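Local coordinates for pancreatic lipase related protein 2 (PDB 1W52) that probably hydrolyses ester bonds of galactolipids and triacylglycerols to release fatty acids, as a secreted calcium-binding lipase of the alpha/beta hydrolase superfamily, at residues Gly169-Val174 with Ser196-Val201; Val191-Ser196 with Gln221-Met226; Lys71-Ile76 with Asn147-Gly152. One frame throughout, in Å; residues are numbered along the deposited sequence.

Contact 1 of 3, residues Gly169-Val174 with Ser196-Val201; sequences GRVGRV and SDAQFV. With CA (calcium ion), chain E.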
ATOM      1  N   GLY A 169      -0.454  21.560   9.153  1.00 52.43           N
ATOM      2  CA  GLY A 169       0.389  20.386   9.380  1.00 54.03           C
ATOM      3  C   GLY A 169       0.536  19.904  10.818  1.00 55.60           C
ATOM      4  O   GLY A 169       1.539  19.249  11.166  1.00 55.96           O
ATOM      5  N   ARG A 170      -0.489  20.185  11.628  1.00 56.86           N
ATOM      6  CA  ARG A 170      -0.505  19.888  13.064  1.00 58.29           C
ATOM      7  C   ARG A 170      -0.935  18.448  13.313  1.00 52.14           C
ATOM      8  O   ARG A 170      -0.718  17.898  14.378  1.00 51.18           O
ATOM      9  CB  ARG A 170      -1.437  20.881  13.827  1.00 62.77           C
ATOM     10  CG  ARG A 170      -0.741  22.105  14.455  1.00 77.97           C
ATOM     11  CD  ARG A 170       0.532  21.735  15.242  1.00 96.99           C
ATOM     12  NE  ARG A 170       1.483  22.835  15.406  1.00100.00           N
ATOM     13  CZ  ARG A 170       2.809  22.694  15.530  1.00100.00           C
ATOM     14  NH1 ARG A 170       3.383  21.489  15.509  1.00100.00           N
ATOM     15  NH2 ARG A 170       3.572  23.778  15.680  1.00100.00           N
ATOM     16  N   VAL A 171      -1.550  17.863  12.301  1.00 46.27           N
ATOM     17  CA  VAL A 171      -2.110  16.517  12.350  1.00 41.77           C
ATOM     18  C   VAL A 171      -0.979  15.482  12.191  1.00 38.52           C
ATOM     19  O   VAL A 171      -0.122  15.580  11.336  1.00 36.80           O
ATOM     20  CB  VAL A 171      -3.243  16.350  11.281  1.00 41.08           C
ATOM     21  CG1 VAL A 171      -2.874  17.102  10.021  1.00 41.91           C
ATOM     22  CG2 VAL A 171      -3.493  14.914  10.925  1.00 39.19           C
ATOM     23  N   GLY A 172      -0.992  14.480  13.049  1.00 35.44           N
ATOM     24  CA  GLY A 172       0.147  13.615  13.212  1.00 33.56           C
ATOM     25  C   GLY A 172       0.448  12.737  12.036  1.00 32.10           C
ATOM     26  O   GLY A 172       1.596  12.412  11.785  1.00 31.66           O
ATOM     27  N   ARG A 173      -0.582  12.307  11.329  1.00 31.19           N
ATOM     28  CA  ARG A 173      -0.365  11.462  10.162  1.00 30.02           C
ATOM     29  C   ARG A 173      -1.539  11.400   9.229  1.00 28.91           C
ATOM     30  O   ARG A 173      -2.691  11.203   9.640  1.00 28.90           O
ATOM     31  CB  ARG A 173      -0.078  10.064  10.608  1.00 30.12           C
ATOM     32  CG  ARG A 173       0.310   9.108   9.548  1.00 30.18           C
ATOM     33  CD  ARG A 173       0.317   7.726  10.110  1.00 29.69           C
ATOM     34  NE  ARG A 173       0.886   6.728   9.224  1.00 30.78           N
ATOM     35  CZ  ARG A 173       0.662   5.420   9.348  1.00 30.36           C
ATOM     36  NH1 ARG A 173      -0.131   4.987  10.315  1.00 30.38           N
ATOM     37  NH2 ARG A 173       1.233   4.541   8.525  1.00 28.44           N
ATOM     38  N   VAL A 174      -1.215  11.553   7.956  1.00 27.26           N
ATOM     39  CA  VAL A 174      -2.142  11.263   6.891  1.00 26.23           C
ATOM     40  C   VAL A 174      -1.427  10.243   6.024  1.00 23.88           C
ATOM     41  O   VAL A 174      -0.214  10.330   5.781  1.00 23.07           O
ATOM     42  CB  VAL A 174      -2.640  12.532   6.123  1.00 26.79           C
ATOM     43  CG1 VAL A 174      -1.527  13.365   5.710  1.00 28.64           C
ATOM     44  CG2 VAL A 174      -3.374  12.147   4.853  1.00 28.82           C
ATOM     45  N   SER A 196       3.878  18.160   3.660  1.00 29.37           N
ATOM     46  CA  SER A 196       3.594  19.278   4.527  1.00 30.55           C
ATOM     47  C   SER A 196       2.194  19.216   5.130  1.00 30.51           C
ATOM     48  O   SER A 196       1.863  20.085   5.931  1.00 31.44           O
ATOM     49  CB  SER A 196       3.768  20.611   3.752  1.00 31.08           C
ATOM     50  OG  SER A 196       2.588  21.001   3.031  1.00 33.95           O
ATOM     51  N   ASP A 197       1.353  18.265   4.754  1.00 29.66           N
ATOM     52  CA  ASP A 197      -0.019  18.362   5.228  1.00 30.28           C
ATOM     53  C   ASP A 197      -0.152  17.664   6.576  1.00 28.77           C
ATOM     54  O   ASP A 197      -1.169  17.793   7.263  1.00 27.29           O
ATOM     55  CB  ASP A 197      -1.023  17.812   4.189  1.00 31.82           C
ATOM     56  CG  ASP A 197      -0.948  18.538   2.825  1.00 35.56           C
ATOM     57  OD1 ASP A 197      -0.929  19.804   2.747  1.00 41.81           O
ATOM     58  OD2 ASP A 197      -0.921  17.909   1.758  1.00 40.53           O
ATOM     59  N   ALA A 198       0.885  16.912   6.947  1.00 28.17           N
ATOM     60  CA  ALA A 198       0.913  16.242   8.257  1.00 28.00           C
ATOM     61  C   ALA A 198       2.324  16.128   8.780  1.00 28.81           C
ATOM     62  O   ALA A 198       3.274  16.383   8.055  1.00 28.85           O
ATOM     63  CB  ALA A 198       0.261  14.914   8.210  1.00 26.73           C
ATOM     64  N   GLN A 199       2.454  15.793  10.056  1.00 29.78           N
ATOM     65  CA  GLN A 199       3.769  15.607  10.632  1.00 31.65           C
ATOM     66  C   GLN A 199       4.422  14.439   9.942  1.00 29.83           C
ATOM     67  O   GLN A 199       5.638  14.356   9.810  1.00 29.09           O
ATOM     68  CB  GLN A 199       3.676  15.342  12.134  1.00 34.50           C
ATOM     69  CG  GLN A 199       3.003  16.469  12.950  1.00 42.17           C
ATOM     70  CD  GLN A 199       3.906  17.657  13.182  1.00 49.94           C
ATOM     71  OE1 GLN A 199       4.771  17.974  12.376  1.00 52.42           O
ATOM     72  NE2 GLN A 199       3.691  18.323  14.303  1.00 59.20           N
ATOM     73  N   PHE A 200       3.573  13.526   9.486  1.00 29.16           N
ATOM     74  CA  PHE A 200       3.991  12.332   8.769  1.00 27.34           C
ATOM     75  C   PHE A 200       2.972  11.957   7.703  1.00 26.37           C
ATOM     76  O   PHE A 200       1.776  11.725   8.018  1.00 26.25           O
ATOM     77  CB  PHE A 200       4.076  11.193   9.740  1.00 26.60           C
ATOM     78  CG  PHE A 200       4.532   9.915   9.130  1.00 26.39           C
ATOM     79  CD1 PHE A 200       5.608   9.877   8.228  1.00 24.17           C
ATOM     80  CD2 PHE A 200       3.895   8.708   9.460  1.00 25.79           C
ATOM     81  CE1 PHE A 200       6.054   8.657   7.698  1.00 21.88           C
ATOM     82  CE2 PHE A 200       4.362   7.495   8.920  1.00 23.62           C
ATOM     83  CZ  PHE A 200       5.437   7.489   8.046  1.00 19.90           C
ATOM     84  N   VAL A 201       3.471  11.853   6.464  1.00 24.49           N
ATOM     85  CA  VAL A 201       2.688  11.412   5.311  1.00 23.13           C
ATOM     86  C   VAL A 201       3.357  10.181   4.723  1.00 21.55           C
ATOM     87  O   VAL A 201       4.538  10.205   4.334  1.00 21.44           O
ATOM     88  CB  VAL A 201       2.591  12.512   4.186  1.00 23.33           C
ATOM     89  CG1 VAL A 201       1.714  12.051   3.019  1.00 23.09           C
ATOM     90  CG2 VAL A 201       2.051  13.874   4.717  1.00 22.82           C
TER
HETATM   91 CA    CA E 602      -1.014  19.896   0.275  1.00 28.44          CA

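Contact 2 of 3, residues Val191-Ser196 with Gln221-Met226; sequences VRLDPS and QKVGHM. With CA (calcium ion), chain E.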
ATOM      1  N   VAL A 191      -3.479  22.078  -3.397  1.00 35.96           N
ATOM      2  CA  VAL A 191      -4.667  21.351  -3.942  1.00 34.06           C
ATOM      3  C   VAL A 191      -4.543  19.859  -3.825  1.00 33.27           C
ATOM      4  O   VAL A 191      -5.531  19.151  -3.844  1.00 33.47           O
ATOM      5  CB  VAL A 191      -4.945  21.690  -5.451  1.00 32.82           C
ATOM      6  CG1 VAL A 191      -5.213  23.181  -5.604  1.00 31.55           C
ATOM      7  CG2 VAL A 191      -3.779  21.289  -6.319  1.00 30.89           C
ATOM      8  N   ARG A 192      -3.317  19.408  -3.700  1.00 32.14           N
ATOM      9  CA  ARG A 192      -3.059  18.031  -3.608  1.00 32.23           C
ATOM     10  C   ARG A 192      -2.681  17.623  -2.169  1.00 32.65           C
ATOM     11  O   ARG A 192      -3.333  18.045  -1.189  1.00 34.06           O
ATOM     12  CB  ARG A 192      -2.033  17.641  -4.685  1.00 32.06           C
ATOM     13  CG  ARG A 192      -0.643  18.224  -4.576  1.00 31.59           C
ATOM     14  CD  ARG A 192       0.182  17.779  -5.683  1.00 31.73           C
ATOM     15  NE  ARG A 192       1.592  18.151  -5.673  1.00 35.60           N
ATOM     16  CZ  ARG A 192       2.497  17.772  -4.768  1.00 39.17           C
ATOM     17  NH1 ARG A 192       2.162  17.072  -3.693  1.00 41.36           N
ATOM     18  NH2 ARG A 192       3.764  18.131  -4.911  1.00 39.71           N
ATOM     19  N   LEU A 193      -1.733  16.695  -2.087  1.00 32.23           N
ATOM     20  CA  LEU A 193      -1.311  16.050  -0.878  1.00 31.31           C
ATOM     21  C   LEU A 193       0.210  15.965  -0.994  1.00 30.48           C
ATOM     22  O   LEU A 193       0.763  15.485  -2.017  1.00 29.71           O
ATOM     23  CB  LEU A 193      -1.935  14.651  -0.751  1.00 31.20           C
ATOM     24  CG  LEU A 193      -1.077  13.673   0.113  1.00 32.90           C
ATOM     25  CD1 LEU A 193      -0.920  14.203   1.514  1.00 34.13           C
ATOM     26  CD2 LEU A 193      -1.544  12.198   0.203  1.00 32.70           C
ATOM     27  N   ASP A 194       0.887  16.419   0.049  1.00 28.65           N
ATOM     28  CA  ASP A 194       2.330  16.466   0.032  1.00 27.95           C
ATOM     29  C   ASP A 194       2.733  16.368   1.454  1.00 27.61           C
ATOM     30  O   ASP A 194       1.873  16.562   2.318  1.00 29.34           O
ATOM     31  CB  ASP A 194       2.814  17.785  -0.612  1.00 27.74           C
ATOM     32  CG  ASP A 194       2.603  19.023   0.286  1.00 27.08           C
ATOM     33  OD1 ASP A 194       1.438  19.540   0.363  1.00 19.64           O
ATOM     34  OD2 ASP A 194       3.597  19.549   0.892  1.00 27.77           O
ATOM     35  N   PRO A 195       4.018  16.175   1.730  1.00 26.36           N
ATOM     36  CA  PRO A 195       4.479  15.882   3.093  1.00 26.60           C
ATOM     37  C   PRO A 195       4.165  16.967   4.144  1.00 27.84           C
ATOM     38  O   PRO A 195       4.209  16.755   5.355  1.00 28.21           O
ATOM     39  CB  PRO A 195       6.007  15.741   2.913  1.00 26.03           C
ATOM     40  CG  PRO A 195       6.248  15.438   1.390  1.00 24.80           C
ATOM     41  CD  PRO A 195       5.148  16.282   0.790  1.00 26.03           C
ATOM     42  N   SER A 196       3.878  18.160   3.660  1.00 29.37           N
ATOM     43  CA  SER A 196       3.594  19.278   4.527  1.00 30.55           C
ATOM     44  C   SER A 196       2.194  19.216   5.130  1.00 30.51           C
ATOM     45  O   SER A 196       1.863  20.085   5.931  1.00 31.44           O
ATOM     46  CB  SER A 196       3.768  20.611   3.752  1.00 31.08           C
ATOM     47  OG  SER A 196       2.588  21.001   3.031  1.00 33.95           O
ATOM     48  N   GLN A 221       4.004  10.469  -8.898  1.00 24.71           N
ATOM     49  CA  GLN A 221       4.678  11.463  -8.090  1.00 24.00           C
ATOM     50  C   GLN A 221       4.822  11.121  -6.639  1.00 22.59           C
ATOM     51  O   GLN A 221       3.840  10.854  -5.981  1.00 22.45           O
ATOM     52  CB  GLN A 221       3.874  12.746  -8.164  1.00 24.26           C
ATOM     53  CG  GLN A 221       4.522  13.913  -7.498  1.00 26.10           C
ATOM     54  CD  GLN A 221       3.973  15.286  -7.985  1.00 29.32           C
ATOM     55  OE1 GLN A 221       2.754  15.515  -8.051  1.00 30.10           O
ATOM     56  NE2 GLN A 221       4.885  16.197  -8.293  1.00 31.53           N
ATOM     57  N   LYS A 222       6.041  11.203  -6.119  1.00 21.27           N
ATOM     58  CA  LYS A 222       6.221  11.020  -4.680  1.00 20.47           C
ATOM     59  C   LYS A 222       5.602  12.175  -3.911  1.00 18.66           C
ATOM     60  O   LYS A 222       5.811  13.311  -4.264  1.00 18.64           O
ATOM     61  CB  LYS A 222       7.684  10.924  -4.341  1.00 20.78           C
ATOM     62  CG  LYS A 222       8.291   9.560  -4.602  1.00 21.87           C
ATOM     63  CD  LYS A 222       9.217   9.711  -5.752  1.00 24.27           C
ATOM     64  CE  LYS A 222       9.738   8.390  -6.253  1.00 25.84           C
ATOM     65  NZ  LYS A 222      11.188   8.306  -6.148  1.00 25.11           N
ATOM     66  N   VAL A 223       4.800  11.894  -2.898  1.00 17.70           N
ATOM     67  CA  VAL A 223       4.140  12.964  -2.124  1.00 16.87           C
ATOM     68  C   VAL A 223       4.142  12.775  -0.634  1.00 17.52           C
ATOM     69  O   VAL A 223       3.344  13.367   0.024  1.00 17.37           O
ATOM     70  CB  VAL A 223       2.663  13.136  -2.516  1.00 14.97           C
ATOM     71  CG1 VAL A 223       2.542  13.336  -3.970  1.00 14.04           C
ATOM     72  CG2 VAL A 223       1.900  11.940  -2.134  1.00 15.54           C
ATOM     73  N   GLY A 224       5.029  11.957  -0.107  1.00 19.92           N
ATOM     74  CA  GLY A 224       4.992  11.592   1.296  1.00 21.74           C
ATOM     75  C   GLY A 224       6.382  11.715   1.843  1.00 23.46           C
ATOM     76  O   GLY A 224       7.321  11.977   1.082  1.00 24.31           O
ATOM     77  N   HIS A 225       6.532  11.553   3.152  1.00 24.52           N
ATOM     78  CA  HIS A 225       7.870  11.326   3.685  1.00 25.39           C
ATOM     79  C   HIS A 225       8.304   9.955   3.199  1.00 25.57           C
ATOM     80  O   HIS A 225       9.482   9.699   2.954  1.00 25.29           O
ATOM     81  CB  HIS A 225       7.903  11.452   5.208  1.00 25.59           C
ATOM     82  CG  HIS A 225       7.423  12.783   5.667  1.00 26.16           C
ATOM     83  ND1 HIS A 225       6.114  12.990   6.064  1.00 26.78           N
ATOM     84  CD2 HIS A 225       8.024  13.994   5.690  1.00 24.12           C
ATOM     85  CE1 HIS A 225       5.940  14.263   6.360  1.00 23.34           C
ATOM     86  NE2 HIS A 225       7.073  14.898   6.120  1.00 25.15           N
ATOM     87  N   MET A 226       7.323   9.087   3.011  1.00 25.77           N
ATOM     88  CA  MET A 226       7.586   7.776   2.462  1.00 25.57           C
ATOM     89  C   MET A 226       6.594   7.420   1.345  1.00 24.92           C
ATOM     90  O   MET A 226       5.399   7.565   1.478  1.00 25.72           O
ATOM     91  CB  MET A 226       7.481   6.796   3.598  1.00 26.01           C
ATOM     92  CG  MET A 226       8.206   7.227   4.847  1.00 26.01           C
ATOM     93  SD  MET A 226       8.698   5.733   5.725  1.00 33.45           S
ATOM     94  CE  MET A 226       7.624   5.549   6.973  1.00 32.41           C
TER
HETATM   95 CA    CA E 602      -1.014  19.896   0.275  1.00 28.44          CA

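Contact 3 of 3, residues Lys71-Ile76 with Asn147-Gly152; sequences KTHFVI and NVHIIG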
ATOM      1  N   LYS A  71      -5.549   7.640  20.337  1.00 42.56           N
ATOM      2  CA  LYS A  71      -5.425   8.029  18.902  1.00 42.37           C
ATOM      3  C   LYS A  71      -6.779   8.027  18.180  1.00 38.15           C
ATOM      4  O   LYS A  71      -7.683   7.339  18.599  1.00 37.91           O
ATOM      5  CB  LYS A  71      -4.554   7.054  18.089  1.00 44.24           C
ATOM      6  CG  LYS A  71      -3.046   7.172  18.251  1.00 52.05           C
ATOM      7  CD  LYS A  71      -2.269   6.236  17.273  1.00 59.53           C
ATOM      8  CE  LYS A  71      -2.257   6.782  15.844  1.00 64.30           C
ATOM      9  NZ  LYS A  71      -1.680   8.187  15.670  1.00 66.56           N
ATOM     10  N   THR A  72      -6.904   8.772  17.092  1.00 33.55           N
ATOM     11  CA  THR A  72      -8.104   8.715  16.272  1.00 30.40           C
ATOM     12  C   THR A  72      -7.787   8.516  14.787  1.00 29.92           C
ATOM     13  O   THR A  72      -7.059   9.305  14.167  1.00 29.67           O
ATOM     14  CB  THR A  72      -8.894   9.969  16.453  1.00 29.77           C
ATOM     15  OG1 THR A  72      -9.248  10.118  17.841  1.00 26.74           O
ATOM     16  CG2 THR A  72     -10.204   9.922  15.650  1.00 26.85           C
ATOM     17  N   HIS A  73      -8.321   7.439  14.225  1.00 29.14           N
ATOM     18  CA  HIS A  73      -8.184   7.157  12.799  1.00 28.49           C
ATOM     19  C   HIS A  73      -9.414   7.622  12.020  1.00 27.85           C
ATOM     20  O   HIS A  73     -10.550   7.329  12.363  1.00 27.12           O
ATOM     21  CB  HIS A  73      -7.938   5.673  12.582  1.00 28.22           C
ATOM     22  CG  HIS A  73      -6.748   5.170  13.334  1.00 27.96           C
ATOM     23  ND1 HIS A  73      -5.465   5.525  13.004  1.00 28.38           N
ATOM     24  CD2 HIS A  73      -6.648   4.354  14.410  1.00 27.85           C
ATOM     25  CE1 HIS A  73      -4.620   4.943  13.840  1.00 28.24           C
ATOM     26  NE2 HIS A  73      -5.313   4.222  14.700  1.00 26.37           N
ATOM     27  N   PHE A  74      -9.139   8.413  10.997  1.00 27.29           N
ATOM     28  CA  PHE A  74     -10.124   8.841  10.020  1.00 26.36           C
ATOM     29  C   PHE A  74      -9.842   8.040   8.754  1.00 24.44           C
ATOM     30  O   PHE A  74      -8.670   7.849   8.361  1.00 23.77           O
ATOM     31  CB  PHE A  74      -9.909  10.309   9.723  1.00 26.66           C
ATOM     32  CG  PHE A  74     -10.537  11.255  10.740  1.00 29.20           C
ATOM     33  CD1 PHE A  74      -9.737  12.119  11.535  1.00 28.75           C
ATOM     34  CD2 PHE A  74     -11.915  11.354  10.852  1.00 30.13           C
ATOM     35  CE1 PHE A  74     -10.309  13.018  12.384  1.00 24.47           C
ATOM     36  CE2 PHE A  74     -12.477  12.263  11.724  1.00 27.46           C
ATOM     37  CZ  PHE A  74     -11.667  13.093  12.476  1.00 25.50           C
ATOM     38  N   VAL A  75     -10.906   7.585   8.113  1.00 22.05           N
ATOM     39  CA  VAL A  75     -10.798   6.839   6.867  1.00 20.70           C
ATOM     40  C   VAL A  75     -11.698   7.459   5.820  1.00 20.37           C
ATOM     41  O   VAL A  75     -12.889   7.340   5.891  1.00 21.42           O
ATOM     42  CB  VAL A  75     -11.231   5.434   7.109  1.00 19.87           C
ATOM     43  CG1 VAL A  75     -11.283   4.677   5.829  1.00 18.46           C
ATOM     44  CG2 VAL A  75     -10.244   4.777   8.072  1.00 19.25           C
ATOM     45  N   ILE A  76     -11.136   8.113   4.835  1.00 20.08           N
ATOM     46  CA  ILE A  76     -11.918   8.801   3.801  1.00 19.83           C
ATOM     47  C   ILE A  76     -11.883   8.079   2.418  1.00 19.98           C
ATOM     48  O   ILE A  76     -10.798   7.887   1.834  1.00 18.88           O
ATOM     49  CB  ILE A  76     -11.334  10.217   3.641  1.00 19.95           C
ATOM     50  CG1 ILE A  76     -11.046  10.846   5.019  1.00 18.79           C
ATOM     51  CG2 ILE A  76     -12.278  11.074   2.804  1.00 19.88           C
ATOM     52  CD1 ILE A  76     -10.226  12.132   4.964  1.00 18.00           C
ATOM     53  N   ASN A 147      -2.411  13.501  17.640  1.00 51.27           N
ATOM     54  CA  ASN A 147      -2.983  12.186  17.849  1.00 48.23           C
ATOM     55  C   ASN A 147      -3.925  11.714  16.759  1.00 44.44           C
ATOM     56  O   ASN A 147      -4.561  10.691  16.908  1.00 44.18           O
ATOM     57  CB  ASN A 147      -3.805  12.188  19.137  1.00 49.06           C
ATOM     58  CG  ASN A 147      -2.963  12.014  20.356  1.00 50.34           C
ATOM     59  OD1 ASN A 147      -2.070  11.175  20.387  1.00 54.14           O
ATOM     60  ND2 ASN A 147      -3.239  12.800  21.373  1.00 51.26           N
ATOM     61  N   VAL A 148      -4.036  12.451  15.664  1.00 40.40           N
ATOM     62  CA  VAL A 148      -5.004  12.132  14.611  1.00 36.18           C
ATOM     63  C   VAL A 148      -4.295  11.593  13.402  1.00 33.55           C
ATOM     64  O   VAL A 148      -3.316  12.181  12.946  1.00 31.86           O
ATOM     65  CB  VAL A 148      -5.725  13.358  14.130  1.00 35.48           C
ATOM     66  CG1 VAL A 148      -6.534  13.020  12.849  1.00 35.05           C
ATOM     67  CG2 VAL A 148      -6.605  13.892  15.213  1.00 32.51           C
ATOM     68  N   HIS A 149      -4.840  10.488  12.890  1.00 30.65           N
ATOM     69  CA  HIS A 149      -4.372   9.803  11.681  1.00 28.27           C
ATOM     70  C   HIS A 149      -5.469   9.807  10.654  1.00 26.20           C
ATOM     71  O   HIS A 149      -6.569   9.239  10.894  1.00 25.10           O
ATOM     72  CB  HIS A 149      -4.094   8.366  11.997  1.00 28.15           C
ATOM     73  CG  HIS A 149      -3.545   7.584  10.850  1.00 29.08           C
ATOM     74  ND1 HIS A 149      -3.681   6.210  10.755  1.00 27.23           N
ATOM     75  CD2 HIS A 149      -2.822   7.972   9.774  1.00 29.81           C
ATOM     76  CE1 HIS A 149      -3.058   5.790   9.673  1.00 28.36           C
ATOM     77  NE2 HIS A 149      -2.534   6.836   9.055  1.00 31.01           N
ATOM     78  N   ILE A 150      -5.207  10.458   9.526  1.00 23.64           N
ATOM     79  CA  ILE A 150      -6.175  10.407   8.459  1.00 22.38           C
ATOM     80  C   ILE A 150      -5.714   9.487   7.384  1.00 21.89           C
ATOM     81  O   ILE A 150      -4.597   9.591   6.937  1.00 22.27           O
ATOM     82  CB  ILE A 150      -6.411  11.733   7.874  1.00 21.38           C
ATOM     83  CG1 ILE A 150      -6.963  12.669   8.925  1.00 20.71           C
ATOM     84  CG2 ILE A 150      -7.525  11.591   6.832  1.00 22.83           C
ATOM     85  CD1 ILE A 150      -6.932  14.080   8.528  1.00 19.35           C
ATOM     86  N   ILE A 151      -6.579   8.587   6.956  1.00 21.24           N
ATOM     87  CA  ILE A 151      -6.217   7.633   5.913  1.00 20.86           C
ATOM     88  C   ILE A 151      -7.157   7.851   4.743  1.00 18.94           C
ATOM     89  O   ILE A 151      -8.336   7.612   4.897  1.00 19.23           O
ATOM     90  CB  ILE A 151      -6.418   6.195   6.415  1.00 21.38           C
ATOM     91  CG1 ILE A 151      -5.792   5.947   7.778  1.00 21.50           C
ATOM     92  CG2 ILE A 151      -5.800   5.247   5.452  1.00 24.17           C
ATOM     93  CD1 ILE A 151      -6.093   4.507   8.325  1.00 20.85           C
ATOM     94  N   GLY A 152      -6.675   8.265   3.585  1.00 17.03           N
ATOM     95  CA  GLY A 152      -7.581   8.509   2.466  1.00 16.66           C
ATOM     96  C   GLY A 152      -7.223   7.704   1.220  1.00 16.17           C
ATOM     97  O   GLY A 152      -6.060   7.592   0.869  1.00 16.63           O
TER

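Contact 1 of 3, residues Gly169-Val174 with Ser196-Val201
The methyl of Ala198, CB, sits between Val171 O and Val174, 3.4 Å from Val174 CG1. Chi1 of 50° puts Val174 CG1 between its own backbone N and carbonyl carbon, a position from which it also meets Val201 CG2 at 3.7 Å, the two valines running side by side. Two backbone bonds close this tight part: Gln199 N to Val171 O at 2.9 Å and Val174 N to Phe200 O at 3.0 Å. They lead into the parallel pairing of strands 173-177 and 201-204, neighbours in the central sheet of the alpha/beta hydrolase fold. Arg173 extends alongside Phe200 with guanidinium and ring planes 13° apart; NE comes obliquely to 3.6 Å from Phe200 CE2, and the guanidinium continues to a salt bridge with Asp202. Asp197 directs its carboxylate away from Gly169-Val174 and binds the calcium ion through OD1 and OD2, each at 2.5 Å, in a site completed by Asp194 OD1 and Glu189 O. The solvent side is looser. Exposed Gln199 lays its bent chain by Gly169, CD 3.5 Å from Gly169 O, while NH1 of the poorly ordered Arg170 approaches Gln199 NE2 as donor beside donor, without a hydrogen bond.

Contact 2 of 3, residues Val191-Ser196 with Gln221-Met226
His225 and Pro195 meet because chi1 of -58° sets His225 CG beside its own backbone N and chi2 of 96° turns the imidazole so that one face receives the proline. Pro195 CB stands over that face, 3.8 Å from the ring centroid of His225 and displaced toward the rim, which is a CH-pi contact. The ring's rotation is fixed by ND1, which accepts a hydrogen bond from Val201 N. Further along the proline ring, Pro195 CG rests 3.6 Å from Gly224 O. Val223 fits against the backbone of the other loop: its CB lies 3.1 Å from Leu193 O, and its CG2 reaches Leu193 CG at 4.1 Å, the two side chains crossing at about a right angle. The contact joins the loop between strands 173-177 and 201-204 to the loop leading into strand 226-230, beside the calcium site. Arg192 runs extended from CG to NE, with Gln221 OE1 over one face of its guanidinium, 3.7 Å from NE. That oxygen accepts from Asp186 N, while Arg192 gives weak bonds from NH1 to Leu193 O and from NE to Ala187 O. Asp194 turns away from Gln221-Met226. Its OD1 binds the calcium ion at 2.5 Å, together with Asp197 and Glu189 O, while OD2 accepts from both N and OG of Ser196; the bond from Ser196 N defines an Asx turn. No hydrogen bond crosses between the two loops. Calcium and the Asx turn therefore shape residues 191-196, whereas van der Waals, CH-pi and CA-H...O contacts, and an amide oxygen over a guanidinium, join them to residues 221-226.

Contact 3 of 3, residues Lys71-Ile76 with Asn147-Gly152
His73 and His149 meet rim to rim on one face of the sheet, their planes 80° apart and ND1 of His73 3.0 Å from ND1 of His149 in a hydrogen bond either could donate. His149 CG is anti to the backbone N (chi1 -177°), and Ile151 CG1 lies over one face of its ring, toward the rim. NE2 of His73 continues to Glu99 and NE2 of His149 to Thr175. An alanine in place of His73 would probably leave His149 ND1 and Glu99 OE1 without these mates and open a gap at the His149 rim. On the opposite face, Phe74 projects between Val148 and Ile150. Val148 CG1 meets the ring edge in plane, 3.6 Å from Phe74 CD1, and Ile150 CG1 lies obliquely 3.8 Å from the same carbon. Ile150 CG2 fits against Ile76 CD1, occupying the hollow between Phe74 and Ile76. Gly152, first of the probable GxSxG nucleophile elbow, adds no bump opposite Ile76. Five backbone bonds fix the parallel ladder; the axes of segments 72-76 and 148-152 run 18° apart. In the central alpha/beta hydrolase sheet, strand 102-107 flanks residues 72-76 and strand 173-177 flanks residues 148-152; helix 155-166 packs on Ile76 and Ile150 through Ala160.

How the contacts relate
From the N terminus, 71-76 is reached first, and contact 3 closes when the chain returns at 147-152, after strand 102-107 and helix 116-141. Strand 148-153 then leads into the putative nucleophile elbow and helix 155-166, a crossover that delivers 169-174. Contact 1 opens there and closes at 196-201. Before it closes, contact 2 opens at 191-196, to close only at 221-226; the two therefore cross, share Ser196 and touch the same calcium ion. Contact 3 precedes both. Strand 173-177 pairs with 148-153 through Arg173, and Val201 O is probably bonded by His225 N; contacts 3 and 1 thus lie on neighbouring parallel strands, and contact 2 joins the loops leading into strands 201-204 and 226-230.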